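Local structure of fuculose-1-phosphate aldolase (Glaciozyma antarctica, 4XXF) at residues 98-101 / 102-105; 201-204 / 205-208. The protein belongs to the class II aldolase and adducin family, carries a zinc ion on three histidines and forms an assembly of four chains. All coordinates share one frame; numbering follows the deposited sequence.

Contact 1 of 2, residues 98-101 / 102-105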
# COMPACT_ATOMS: atom_id res chain seq x y z
N GLY A 98 8.47 17.20 -22.60
CA GLY A 98 7.42 16.22 -22.41
C GLY A 98 6.25 16.42 -23.34
O GLY A 98 5.74 15.46 -23.94
N PHE A 99 5.82 17.66 -23.49
CA PHE A 99 4.69 17.94 -24.36
C PHE A 99 4.99 17.60 -25.82
O PHE A 99 4.11 17.10 -26.53
CB PHE A 99 4.24 19.40 -24.26
CG PHE A 99 3.19 19.75 -25.28
CD1 PHE A 99 1.88 19.35 -25.10
CD2 PHE A 99 3.53 20.41 -26.46
CE1 PHE A 99 0.91 19.63 -26.06
CE2 PHE A 99 2.58 20.69 -27.42
CZ PHE A 99 1.26 20.30 -27.21
N MET A 100 6.21 17.88 -26.29
CA MET A 100 6.53 17.66 -27.69
C MET A 100 6.60 16.17 -28.04
O MET A 100 6.44 15.82 -29.21
CB MET A 100 7.83 18.37 -28.06
CG MET A 100 7.72 19.90 -28.00
SD MET A 100 6.36 20.58 -28.99
CE MET A 100 6.91 20.21 -30.65
N ILE A 101 6.80 15.30 -27.06
CA ILE A 101 6.60 13.87 -27.31
C ILE A 101 5.14 13.62 -27.71
O ILE A 101 4.85 12.93 -28.69
CB ILE A 101 6.97 13.01 -26.09
CG1 ILE A 101 8.48 13.07 -25.87
CG2 ILE A 101 6.52 11.57 -26.29
CD1 ILE A 101 8.95 12.37 -24.60
N HIS A 102 4.21 14.19 -26.94
CA HIS A 102 2.80 14.04 -27.26
C HIS A 102 2.48 14.69 -28.60
O HIS A 102 1.76 14.13 -29.42
CB HIS A 102 1.92 14.65 -26.17
CG HIS A 102 1.96 13.91 -24.87
ND1 HIS A 102 0.84 13.74 -24.08
CD2 HIS A 102 2.98 13.31 -24.21
CE1 HIS A 102 1.17 13.06 -23.00
NE2 HIS A 102 2.46 12.79 -23.05
N SER A 103 3.04 15.87 -28.84
CA SER A 103 2.74 16.60 -30.05
C SER A 103 3.11 15.78 -31.28
O SER A 103 2.35 15.72 -32.26
CB SER A 103 3.46 17.94 -30.05
OG SER A 103 3.09 18.68 -31.20
N ALA A 104 4.29 15.15 -31.25
CA ALA A 104 4.74 14.32 -32.36
C ALA A 104 3.78 13.16 -32.62
O ALA A 104 3.45 12.87 -33.76
CB ALA A 104 6.15 13.79 -32.11
N ILE A 105 3.30 12.52 -31.56
CA ILE A 105 2.34 11.43 -31.75
C ILE A 105 0.99 11.94 -32.29
O ILE A 105 0.44 11.35 -33.22
CB ILE A 105 2.11 10.66 -30.43
CG1 ILE A 105 3.41 9.98 -29.97
CG2 ILE A 105 0.98 9.64 -30.61
CD1 ILE A 105 3.36 9.52 -28.51
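His102 rests its CB against Phe99 O, at 3.3 Å, and is the side chain to follow. The same carbonyl oxygen, Phe99 O, also accepts from Ser103 N at 2.8 Å. CG sits beside the backbone N (chi1 -69°), which turns the imidazole back along the helix, and His102 CD2 comes to 3.5 Å from Gly98 O, an oblique approach. ND1, at the other side of the ring, is hydrogen-bonded to Thr47 OG1; the ring meets that of His45, with planes at about 75°, and the side chain also touches zinc ligand His117 and Ile115. Helix 96-108 thus lies against the mixed sheet of this class II aldolase fold, where His102 packs on strand 114-118, the strand that carries His117. Ser103 leaves on another side of the helix: its CB is 3.9 Å from Phe99 CE2 and 4.1 Å from Met100 SD, while OG is hydrogen-bonded to Gln79 O. Met100, bent at both chi2 and chi3, brings its sulfur forward alongside that CB. Ile101 and Ile105 meet loosely, CG2 to CD1 at 4.4 Å, and both also touch helix 163-170 and strand 182-187.

Contact 2 of 2, residues 201-204 / 205-208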
# COMPACT_ATOMS: atom_id res chain seq x y z
N GLU A 201 0.30 -0.62 -16.30
CA GLU A 201 0.98 -0.49 -15.01
C GLU A 201 0.74 -1.73 -14.16
O GLU A 201 1.67 -2.28 -13.55
CB GLU A 201 0.53 0.77 -14.28
CG GLU A 201 1.07 0.95 -12.84
CD GLU A 201 2.55 1.25 -12.73
OE1 GLU A 201 3.23 1.41 -13.77
OE2 GLU A 201 3.02 1.34 -11.58
N LYS A 202 -0.51 -2.21 -14.14
CA LYS A 202 -0.83 -3.41 -13.38
C LYS A 202 -0.09 -4.63 -13.92
O LYS A 202 0.46 -5.42 -13.13
CB LYS A 202 -2.34 -3.67 -13.38
CG LYS A 202 -2.77 -4.92 -12.60
CD LYS A 202 -2.34 -4.92 -11.13
CE LYS A 202 -2.98 -3.79 -10.34
NZ LYS A 202 -2.57 -3.82 -8.91
N GLN A 203 -0.04 -4.82 -15.24
CA GLN A 203 0.64 -6.00 -15.74
C GLN A 203 2.15 -5.91 -15.51
O GLN A 203 2.80 -6.93 -15.30
CB GLN A 203 0.32 -6.24 -17.21
CG GLN A 203 0.89 -7.57 -17.72
CD GLN A 203 0.39 -8.79 -16.97
OE1 GLN A 203 -0.74 -8.83 -16.49
NE2 GLN A 203 1.22 -9.81 -16.87
N CYS A 204 2.73 -4.70 -15.54
CA CYS A 204 4.14 -4.57 -15.18
C CYS A 204 4.36 -5.00 -13.73
O CYS A 204 5.33 -5.70 -13.43
CB CYS A 204 4.62 -3.14 -15.38
SG CYS A 204 4.83 -2.65 -17.10
N GLN A 205 3.46 -4.59 -12.84
CA GLN A 205 3.51 -5.01 -11.45
C GLN A 205 3.45 -6.52 -11.32
O GLN A 205 4.22 -7.14 -10.58
CB GLN A 205 2.36 -4.37 -10.67
CG GLN A 205 2.37 -4.67 -9.17
CD GLN A 205 1.15 -4.14 -8.48
OE1 GLN A 205 0.23 -3.61 -9.12
NE2 GLN A 205 1.12 -4.26 -7.15
N VAL A 206 2.52 -7.12 -12.06
CA VAL A 206 2.33 -8.57 -12.07
C VAL A 206 3.58 -9.28 -12.57
O VAL A 206 4.02 -10.27 -11.97
CB VAL A 206 1.09 -8.94 -12.92
CG1 VAL A 206 1.10 -10.41 -13.27
CG2 VAL A 206 -0.19 -8.55 -12.19
N GLN A 207 4.17 -8.80 -13.65
CA GLN A 207 5.36 -9.45 -14.19
C GLN A 207 6.54 -9.35 -13.21
O GLN A 207 7.28 -10.32 -13.05
CB GLN A 207 5.77 -8.88 -15.55
CG GLN A 207 7.03 -9.57 -16.10
CD GLN A 207 7.17 -9.55 -17.61
OE1 GLN A 207 6.31 -9.03 -18.34
NE2 GLN A 207 8.27 -10.11 -18.08
N LEU A 208 6.71 -8.20 -12.56
CA LEU A 208 7.79 -8.05 -11.57
C LEU A 208 7.60 -9.04 -10.41
O LEU A 208 8.56 -9.66 -9.94
CB LEU A 208 7.86 -6.61 -11.05
CG LEU A 208 8.33 -5.59 -12.09
CD1 LEU A 208 7.96 -4.17 -11.66
CD2 LEU A 208 9.83 -5.71 -12.36
O HOH W 1 3.74 -9.71 -18.14
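Lys202 and Gln205 run side by side, pointing the same way, and join at their ends: Lys202 NZ donates to Gln205 OE1 at 2.8 Å, from a position tilted 30° off the plane of the amide carbonyl. Two bends in the lysine chain, chi2 57° and chi3 64°, fold it along the helix and bring CE to 3.4 Å from Gln205 OE1, whereas the glutamine reaches its partner extended. Next to this pair, Gln203 lays its amide against Val206, with Gln203 NE2 3.7 Å from Val206 CG1. A water continues from there, accepting from Gln203 NE2 at 2.8 Å and donating to Gln207 OE1 at 2.7 Å, so it spans one turn of the helix. Beneath the side chains run the i to i+4 bonds of helix 190-213, among them Gln207 N to Gln203 O at 2.8 Å. Further out, Gln203 OE1 bonds to Thr137 OG1 and Gln207 OE1 to Ala134 N, which hold the two amides that flank the water. Lys202 NZ has a second acceptor, Thr121 OG1 of a neighbouring subunit, and Val206 packs on Ala125 of that same subunit. With a neutral amide and a hydroxyl as these two partners, the ammonium is probably stabilised by hydrogen bonding without a salt bridge between them, one bond from its own helix and one from the neighbouring subunit.

How the contacts relate
Contact 1 comes first along the chain, on helix 96-108, and contact 2 follows on helix 190-213; their centres are 25 Å apart and their nearest atoms about 15 Å, so they do not touch. Both belong to the class II aldolase and adducin domain. Strand 182-187 links them indirectly, for side chains of each contact pack on it: Leu184 and Val186 meet contact 1, Leu183 meets contact 2. A bound zinc ion lies about 6 Å from the Ile101 side chain; for the Glu201 side chain the distance to a bound zinc ion is about 12 Å. No other chain of the assembly touches contact 1, whereas contact 2 also meets two neighbouring subunits, placing it where the tetramer is joined.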